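Local coordinates for endoglucanase (Thermotoga maritima, PDB 2FVG), which probably acts as a metal-dependent aminopeptidase of the M42 family, despite its endoglucanase name, with two divalent metal cations expected per subunit, at residues 2-7 with 164-169; 18-23 with 60-65. All blocks are in the same frame, centred on the assembly; numbering follows the deposited sequence.

Contact 1. Residues 2-7 with 164-169. With EDO (1,2-ethanediol), chain C.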
HETATM    1  N   MSE A   2     -13.589  -6.008   7.457  1.00 66.47           N
HETATM    2  CA  MSE A   2     -12.572  -5.314   6.686  1.00 65.23           C
HETATM    3  C   MSE A   2     -12.019  -4.154   7.495  1.00 54.41           C
HETATM    4  O   MSE A   2     -12.751  -3.476   8.217  1.00 50.44           O
HETATM    5  CB  MSE A   2     -13.120  -4.811   5.370  1.00 62.90           C
HETATM    6  CG  MSE A   2     -12.097  -4.051   4.602  1.00 70.63           C
HETATM    7 SE   MSE A   2     -12.841  -3.088   3.125  1.00 86.14          SE
HETATM    8  CE  MSE A   2     -14.169  -1.915   4.137  1.00 90.73           C
ATOM      9  N   TYR A   3     -10.722  -3.923   7.329  1.00 47.03           N
ATOM     10  CA  TYR A   3     -10.010  -2.937   8.106  1.00 40.70           C
ATOM     11  C   TYR A   3      -9.438  -1.822   7.288  1.00 37.81           C
ATOM     12  O   TYR A   3      -8.480  -1.169   7.716  1.00 34.62           O
ATOM     13  CB  TYR A   3      -8.889  -3.635   8.870  1.00 41.13           C
ATOM     14  CG  TYR A   3      -9.395  -4.841   9.595  1.00 36.15           C
ATOM     15  CD1 TYR A   3     -10.159  -4.705  10.755  1.00 37.54           C
ATOM     16  CD2 TYR A   3      -9.148  -6.108   9.108  1.00 32.60           C
ATOM     17  CE1 TYR A   3     -10.643  -5.797  11.413  1.00 37.81           C
ATOM     18  CE2 TYR A   3      -9.630  -7.225   9.763  1.00 40.01           C
ATOM     19  CZ  TYR A   3     -10.371  -7.056  10.919  1.00 41.29           C
ATOM     20  OH  TYR A   3     -10.855  -8.149  11.578  1.00 46.83           O
ATOM     21  N   LEU A   4     -10.005  -1.594   6.109  1.00 34.50           N
ATOM     22  CA  LEU A   4      -9.508  -0.523   5.269  1.00 30.70           C
ATOM     23  C   LEU A   4      -9.547   0.801   6.003  1.00 30.79           C
ATOM     24  O   LEU A   4      -8.623   1.574   5.896  1.00 27.15           O
ATOM     25  CB  LEU A   4     -10.274  -0.421   3.971  1.00 29.37           C
ATOM     26  CG  LEU A   4      -9.677   0.547   2.954  1.00 29.65           C
ATOM     27  CD1 LEU A   4      -8.246   0.188   2.668  1.00 30.82           C
ATOM     28  CD2 LEU A   4     -10.481   0.454   1.700  1.00 37.98           C
ATOM     29  N   LYS A   5     -10.612   1.061   6.757  1.00 31.36           N
ATOM     30  CA  LYS A   5     -10.694   2.313   7.507  1.00 31.40           C
ATOM     31  C   LYS A   5      -9.517   2.460   8.453  1.00 30.58           C
ATOM     32  O   LYS A   5      -8.868   3.510   8.482  1.00 34.63           O
ATOM     33  CB  LYS A   5     -12.020   2.418   8.277  1.00 31.43           C
ATOM     34  CG  LYS A   5     -12.105   3.652   9.171  1.00 34.98           C
ATOM     35  CD  LYS A   5     -13.453   3.756   9.886  1.00 35.53           C
ATOM     36  N   GLU A   6      -9.211   1.434   9.236  1.00 31.04           N
ATOM     37  CA  GLU A   6      -8.061   1.586  10.156  1.00 33.49           C
ATOM     38  C   GLU A   6      -6.735   1.637   9.394  1.00 33.47           C
ATOM     39  O   GLU A   6      -5.878   2.453   9.716  1.00 30.50           O
ATOM     40  CB  GLU A   6      -7.981   0.502  11.241  1.00 35.51           C
ATOM     41  CG  GLU A   6      -9.148   0.408  12.242  1.00 33.28           C
ATOM     42  CD  GLU A   6     -10.356  -0.385  11.730  1.00 50.21           C
ATOM     43  OE1 GLU A   6     -10.692  -0.330  10.524  1.00 47.42           O
ATOM     44  OE2 GLU A   6     -10.997  -1.067  12.566  1.00 58.69           O
ATOM     45  N   LEU A   7      -6.584   0.774   8.382  1.00 31.29           N
ATOM     46  CA  LEU A   7      -5.353   0.723   7.595  1.00 32.19           C
ATOM     47  C   LEU A   7      -5.060   2.058   6.948  1.00 34.18           C
ATOM     48  O   LEU A   7      -3.960   2.597   7.085  1.00 36.40           O
ATOM     49  CB  LEU A   7      -5.390  -0.414   6.573  1.00 30.12           C
ATOM     50  CG  LEU A   7      -5.162  -1.746   7.289  1.00 32.17           C
ATOM     51  CD1 LEU A   7      -5.514  -2.897   6.400  1.00 36.01           C
ATOM     52  CD2 LEU A   7      -3.694  -1.855   7.817  1.00 28.11           C
ATOM     53  N   LYS A 164      -6.605   8.374   2.815  1.00 25.52           N
ATOM     54  CA  LYS A 164      -5.229   8.458   2.397  1.00 26.32           C
ATOM     55  C   LYS A 164      -4.604   7.075   2.376  1.00 25.78           C
ATOM     56  O   LYS A 164      -5.194   6.090   2.859  1.00 24.18           O
ATOM     57  CB  LYS A 164      -4.438   9.364   3.349  1.00 25.39           C
ATOM     58  CG  LYS A 164      -4.222   8.726   4.713  1.00 27.63           C
ATOM     59  CD  LYS A 164      -3.241   9.490   5.502  1.00 22.81           C
ATOM     60  CE  LYS A 164      -2.991   8.868   6.859  1.00 26.82           C
ATOM     61  NZ  LYS A 164      -2.228   7.602   6.828  1.00 20.24           N
ATOM     62  N   ALA A 165      -3.391   7.036   1.827  1.00 25.41           N
ATOM     63  CA  ALA A 165      -2.532   5.855   1.749  1.00 24.99           C
ATOM     64  C   ALA A 165      -3.229   4.628   1.169  1.00 24.85           C
ATOM     65  O   ALA A 165      -2.839   3.512   1.491  1.00 28.36           O
ATOM     66  CB  ALA A 165      -1.969   5.519   3.117  1.00 22.49           C
ATOM     67  N   PHE A 166      -4.220   4.814   0.307  1.00 25.27           N
ATOM     68  CA  PHE A 166      -4.869   3.634  -0.331  1.00 28.13           C
ATOM     69  C   PHE A 166      -3.788   2.861  -1.118  1.00 30.31           C
ATOM     70  O   PHE A 166      -3.867   1.639  -1.308  1.00 35.24           O
ATOM     71  CB  PHE A 166      -6.046   4.031  -1.208  1.00 25.37           C
ATOM     72  CG  PHE A 166      -7.336   4.318  -0.446  1.00 24.83           C
ATOM     73  CD1 PHE A 166      -7.581   3.762   0.802  1.00 28.61           C
ATOM     74  CD2 PHE A 166      -8.351   5.061  -1.052  1.00 26.61           C
ATOM     75  CE1 PHE A 166      -8.798   3.996   1.469  1.00 27.91           C
ATOM     76  CE2 PHE A 166      -9.580   5.298  -0.398  1.00 28.16           C
ATOM     77  CZ  PHE A 166      -9.803   4.757   0.856  1.00 25.69           C
ATOM     78  N   ASP A 167      -2.788   3.605  -1.576  1.00 31.90           N
ATOM     79  CA  ASP A 167      -1.564   3.045  -2.171  1.00 31.84           C
ATOM     80  C   ASP A 167      -0.526   2.986  -1.018  1.00 31.13           C
ATOM     81  O   ASP A 167       0.076   4.023  -0.678  1.00 27.58           O
ATOM     82  CB  ASP A 167      -1.060   3.980  -3.268  1.00 32.88           C
ATOM     83  CG  ASP A 167       0.306   3.571  -3.818  1.00 41.72           C
ATOM     84  OD1 ASP A 167       0.708   2.390  -3.688  1.00 40.31           O
ATOM     85  OD2 ASP A 167       0.976   4.451  -4.396  1.00 36.31           O
ATOM     86  N   ASP A 168      -0.306   1.814  -0.405  1.00 30.95           N
ATOM     87  CA  ASP A 168      -0.933   0.529  -0.762  1.00 28.31           C
ATOM     88  C   ASP A 168      -1.695  -0.130   0.413  1.00 29.40           C
ATOM     89  O   ASP A 168      -1.776  -1.372   0.536  1.00 30.03           O
ATOM     90  CB  ASP A 168       0.150  -0.417  -1.317  1.00 29.75           C
ATOM     91  CG  ASP A 168      -0.419  -1.610  -2.080  1.00 31.66           C
ATOM     92  OD1 ASP A 168      -1.584  -1.536  -2.547  1.00 31.81           O
ATOM     93  OD2 ASP A 168       0.304  -2.638  -2.203  1.00 24.82           O
ATOM     94  N   ARG A 169      -2.315   0.685   1.261  1.00 28.54           N
ATOM     95  CA  ARG A 169      -3.092   0.109   2.358  1.00 25.48           C
ATOM     96  C   ARG A 169      -4.302  -0.673   1.827  1.00 27.48           C
ATOM     97  O   ARG A 169      -4.784  -1.570   2.518  1.00 28.21           O
ATOM     98  CB  ARG A 169      -3.474   1.159   3.412  1.00 24.56           C
ATOM     99  CG  ARG A 169      -2.238   1.920   4.012  1.00 19.54           C
ATOM    100  CD  ARG A 169      -1.453   1.166   5.143  1.00 14.89           C
ATOM    101  NE  ARG A 169      -0.161   1.808   5.414  1.00 21.97           N
ATOM    102  CZ  ARG A 169       0.003   2.910   6.137  1.00 23.61           C
ATOM    103  NH1 ARG A 169      -1.037   3.527   6.686  1.00 32.44           N
ATOM    104  NH2 ARG A 169       1.213   3.398   6.318  1.00 29.56           N
TER
HETATM  105  C1  EDO C 341      -0.729   8.908   1.793  1.00 61.37           C
HETATM  106  O1  EDO C 341       0.222   9.717   2.476  1.00 70.52           O
HETATM  107  C2  EDO C 341      -1.286   9.707   0.622  1.00 64.68           C
HETATM  108  O2  EDO C 341      -2.495   9.104   0.157  1.00 59.59           O
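R169 sets out with CG anti to its carbonyl carbon (chi1 -56°) and bends at chi2 (-81°), which carries its guanidinium back to the carbonyl of L7. NH1 donates to L7 O at 3.1 Å, the oxygen near the guanidinium plane and the donor close to the C=O axis (164°). The aliphatic arm runs past the same carbonyl, R169 CD 3.5 Å from L7 O, and R169 CB separately meets L7 CB at 4.0 Å. L4 holds CG anti to its backbone N, turning its isobutyl group to F166; the two side chains run roughly perpendicular, L4 CG meeting the ring at CE1, 3.9 Å away. I314 packs on both. Helix 4-9 thus rests on the start of helix 166-180, beside the predicted metal ligand D167 and the cis peptide before D168. A165 N donates to O2 of an ethanediol at 2.8 Å. NE of R169 bonds to M62 O, NH1 also to M10 O, and NH2 to E64. Cutting R169 back to an alanine is likely to leave L7 O without this donor and E64 short of a charge partner. Held at all three nitrogens, the guanidinium is fixed in rotation, its charge probably offset by that carboxylate.

Contact 2. Residues 18-23 with 60-65. With EDO (1,2-ethanediol), chain C.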
ATOM      1  N   GLY A  18       6.064   0.285  11.930  1.00 34.23           N
ATOM      2  CA  GLY A  18       5.785  -0.561  13.101  1.00 32.54           C
ATOM      3  C   GLY A  18       4.340  -0.715  13.543  1.00 35.44           C
ATOM      4  O   GLY A  18       3.879  -1.841  13.796  1.00 34.71           O
ATOM      5  N   LYS A  19       3.625   0.404  13.658  1.00 35.41           N
ATOM      6  CA  LYS A  19       2.231   0.357  14.071  1.00 36.22           C
ATOM      7  C   LYS A  19       1.401  -0.380  13.033  1.00 35.13           C
ATOM      8  O   LYS A  19       0.548  -1.198  13.397  1.00 35.99           O
ATOM      9  CB  LYS A  19       1.667   1.756  14.355  1.00 37.94           C
ATOM     10  CG  LYS A  19       2.309   2.470  15.545  1.00 43.43           C
ATOM     11  N   VAL A  20       1.649  -0.118  11.748  1.00 34.88           N
ATOM     12  CA  VAL A  20       0.915  -0.835  10.691  1.00 33.89           C
ATOM     13  C   VAL A  20       1.204  -2.323  10.766  1.00 34.82           C
ATOM     14  O   VAL A  20       0.275  -3.140  10.700  1.00 35.26           O
ATOM     15  CB  VAL A  20       1.220  -0.309   9.262  1.00 33.99           C
ATOM     16  CG1 VAL A  20       0.513  -1.170   8.226  1.00 30.78           C
ATOM     17  CG2 VAL A  20       0.779   1.141   9.127  1.00 34.44           C
ATOM     18  N   ARG A  21       2.486  -2.681  10.915  1.00 35.73           N
ATOM     19  CA  ARG A  21       2.886  -4.097  11.015  1.00 34.22           C
ATOM     20  C   ARG A  21       2.228  -4.753  12.227  1.00 32.66           C
ATOM     21  O   ARG A  21       1.689  -5.855  12.119  1.00 37.60           O
ATOM     22  CB  ARG A  21       4.421  -4.253  11.040  1.00 35.36           C
ATOM     23  CG  ARG A  21       4.913  -5.698  11.061  1.00 31.86           C
ATOM     24  CD  ARG A  21       6.433  -5.862  11.098  1.00 31.75           C
ATOM     25  NE  ARG A  21       7.064  -5.055  12.138  1.00 35.88           N
ATOM     26  CZ  ARG A  21       7.837  -4.004  11.894  1.00 40.36           C
ATOM     27  NH1 ARG A  21       8.131  -3.667  10.648  1.00 37.92           N
ATOM     28  NH2 ARG A  21       8.353  -3.313  12.901  1.00 37.70           N
ATOM     29  N   ASP A  22       2.243  -4.078  13.374  1.00 32.65           N
ATOM     30  CA  ASP A  22       1.591  -4.613  14.585  1.00 34.10           C
ATOM     31  C   ASP A  22       0.089  -4.826  14.390  1.00 34.37           C
ATOM     32  O   ASP A  22      -0.482  -5.819  14.866  1.00 33.67           O
ATOM     33  CB  ASP A  22       1.831  -3.713  15.811  1.00 33.97           C
ATOM     34  CG  ASP A  22       3.281  -3.747  16.295  1.00 36.44           C
ATOM     35  OD1 ASP A  22       4.042  -4.651  15.883  1.00 37.43           O
ATOM     36  OD2 ASP A  22       3.659  -2.868  17.095  1.00 44.16           O
ATOM     37  N   PHE A  23      -0.549  -3.890  13.694  1.00 34.98           N
ATOM     38  CA  PHE A  23      -1.972  -3.994  13.442  1.00 34.56           C
ATOM     39  C   PHE A  23      -2.277  -5.233  12.590  1.00 34.11           C
ATOM     40  O   PHE A  23      -3.080  -6.077  12.971  1.00 35.91           O
ATOM     41  CB  PHE A  23      -2.503  -2.706  12.792  1.00 34.42           C
ATOM     42  CG  PHE A  23      -3.976  -2.740  12.533  1.00 35.83           C
ATOM     43  CD1 PHE A  23      -4.883  -2.427  13.543  1.00 33.92           C
ATOM     44  CD2 PHE A  23      -4.462  -3.112  11.288  1.00 27.39           C
ATOM     45  CE1 PHE A  23      -6.248  -2.474  13.310  1.00 37.95           C
ATOM     46  CE2 PHE A  23      -5.818  -3.163  11.050  1.00 38.47           C
ATOM     47  CZ  PHE A  23      -6.714  -2.840  12.057  1.00 29.99           C
ATOM     48  N   ALA A  60       2.148  -6.953  -0.601  1.00 29.64           N
ATOM     49  CA  ALA A  60       1.604  -5.591  -0.571  1.00 29.57           C
ATOM     50  C   ALA A  60       2.543  -4.733   0.285  1.00 33.21           C
ATOM     51  O   ALA A  60       3.221  -5.268   1.158  1.00 32.64           O
ATOM     52  CB  ALA A  60       0.202  -5.600  -0.017  1.00 28.73           C
ATOM     53  N   HIS A  61       2.577  -3.421   0.053  1.00 31.39           N
ATOM     54  CA  HIS A  61       3.458  -2.513   0.809  1.00 33.60           C
ATOM     55  C   HIS A  61       2.722  -1.804   1.911  1.00 33.02           C
ATOM     56  O   HIS A  61       1.617  -1.286   1.715  1.00 35.41           O
ATOM     57  CB  HIS A  61       4.051  -1.449  -0.120  1.00 32.99           C
ATOM     58  CG  HIS A  61       4.209  -1.931  -1.523  1.00 36.44           C
ATOM     59  ND1 HIS A  61       4.999  -3.013  -1.854  1.00 44.49           N
ATOM     60  CD2 HIS A  61       3.667  -1.492  -2.682  1.00 33.33           C
ATOM     61  CE1 HIS A  61       4.941  -3.216  -3.160  1.00 41.43           C
ATOM     62  NE2 HIS A  61       4.148  -2.301  -3.687  1.00 40.39           N
HETATM   63  N   MSE A  62       3.351  -1.772   3.070  1.00 32.78           N
HETATM   64  CA  MSE A  62       2.794  -1.126   4.231  1.00 32.89           C
HETATM   65  C   MSE A  62       3.092   0.343   4.338  1.00 32.25           C
HETATM   66  O   MSE A  62       2.402   1.050   5.073  1.00 35.14           O
HETATM   67  CB  MSE A  62       3.327  -1.797   5.488  1.00 35.16           C
HETATM   68  CG  MSE A  62       2.844  -3.205   5.649  1.00 26.55           C
HETATM   69 SE   MSE A  62       3.398  -3.965   7.409  1.00 39.63          SE
HETATM   70  CE  MSE A  62       5.370  -4.104   7.160  1.00 29.23           C
ATOM     71  N   ASP A  63       4.121   0.812   3.641  1.00 31.65           N
ATOM     72  CA  ASP A  63       4.553   2.206   3.785  1.00 31.50           C
ATOM     73  C   ASP A  63       3.760   3.239   2.986  1.00 32.22           C
ATOM     74  O   ASP A  63       3.130   2.912   1.974  1.00 33.19           O
ATOM     75  CB  ASP A  63       6.076   2.365   3.534  1.00 27.15           C
ATOM     76  CG  ASP A  63       6.509   1.976   2.124  1.00 33.25           C
ATOM     77  OD1 ASP A  63       5.992   0.953   1.580  1.00 30.92           O
ATOM     78  OD2 ASP A  63       7.400   2.688   1.577  1.00 28.44           O
ATOM     79  N   GLU A  64       3.817   4.488   3.449  1.00 32.52           N
ATOM     80  CA  GLU A  64       3.155   5.594   2.773  1.00 32.58           C
ATOM     81  C   GLU A  64       4.124   6.782   2.690  1.00 32.39           C
ATOM     82  O   GLU A  64       5.146   6.806   3.361  1.00 32.69           O
ATOM     83  CB  GLU A  64       1.860   5.965   3.524  1.00 32.93           C
ATOM     84  CG  GLU A  64       2.111   6.561   4.916  1.00 36.80           C
ATOM     85  CD  GLU A  64       0.838   6.803   5.724  1.00 35.22           C
ATOM     86  OE1 GLU A  64      -0.026   7.611   5.305  1.00 38.85           O
ATOM     87  OE2 GLU A  64       0.720   6.194   6.798  1.00 33.55           O
ATOM     88  N   VAL A  65       3.812   7.762   1.854  1.00 32.42           N
ATOM     89  CA  VAL A  65       4.614   8.970   1.766  1.00 29.98           C
ATOM     90  C   VAL A  65       4.438   9.827   3.031  1.00 29.54           C
ATOM     91  O   VAL A  65       3.366   9.820   3.654  1.00 24.93           O
ATOM     92  CB  VAL A  65       4.284   9.770   0.478  1.00 29.35           C
ATOM     93  CG1 VAL A  65       4.973  11.138   0.478  1.00 39.64           C
ATOM     94  CG2 VAL A  65       4.766   8.989  -0.718  1.00 32.76           C
TER
HETATM   95  C1  EDO C 341      -0.729   8.908   1.793  1.00 61.37           C
HETATM   96  O1  EDO C 341       0.222   9.717   2.476  1.00 70.52           O
HETATM   97  C2  EDO C 341      -1.286   9.707   0.622  1.00 64.68           C
HETATM   98  O2  EDO C 341      -2.495   9.104   0.157  1.00 59.59           O
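In the mixed-sheet metallopeptidase core of this M42 protein, strand 55-61 ends at H61, a predicted zinc ligand, and the chain leaving it packs M62 against helix 18-28. This helix lies over the segment just beyond the strand end, and V20 and R21 provide its side of the contact. M62, a selenomethionine, makes all the close approaches from the other side. Its CG stands anti to the carbonyl carbon (chi1 -67°), and the chain runs straight through chi2 before turning at chi3 (-68°), which lays the selenium and methyl against the helix. V20 CG1 touches the base of this side chain, 4.0 Å from M62 CB and equally near CG, the two side chains lying alongside with their ends pointing opposite ways. The terminal CE lies 4.0 Å from R21 CB. Apolar packing alone joins the two segments here: R21 NH1 bonds to G41 O while M62 CE comes obliquely near the guanidinium, and C172 of helix 166-180 and V195 also pack on M62.

Farther along, E64 accepts from G12 N in addition to facing the charges of K164 and R169, so its buried carboxylate is well satisfied and would probably stay ionised. H61 is oriented by T194 at ND1 and by E220, another predicted zinc ligand, at NE2. An ethanediol, probably from the crystallisation liquor, gives V65 O a weak bond from O1. The shortest approach between helix and loop is made by the selenium: M62 SE lies 3.6 Å from R21 CA.

Overall arrangement
The centres of contacts 1 and 2 are 10 Å apart, and R169 of contact 1 bridges to M62 and V20 of contact 2: its bond from NE to M62 O measures 2.7 Å, and CZ packs 3.6 Å from V20 CG2. A salt bridge of 2.7 Å from K164 NZ to E64 OE1 adds a second tie. The sequential helices 4-9 and 18-28 also meet through F23, which touches E6 and L7. Each contact holds a predicted zinc ligand, D167 in 164-169 and H61 in 60-65, and D168 OD2 accepts from H61 N. The side chain of R169 is about 8 Å from that of H61, placing this network close to the predicted metal site. One ethanediol touches both 164-169 and 60-65.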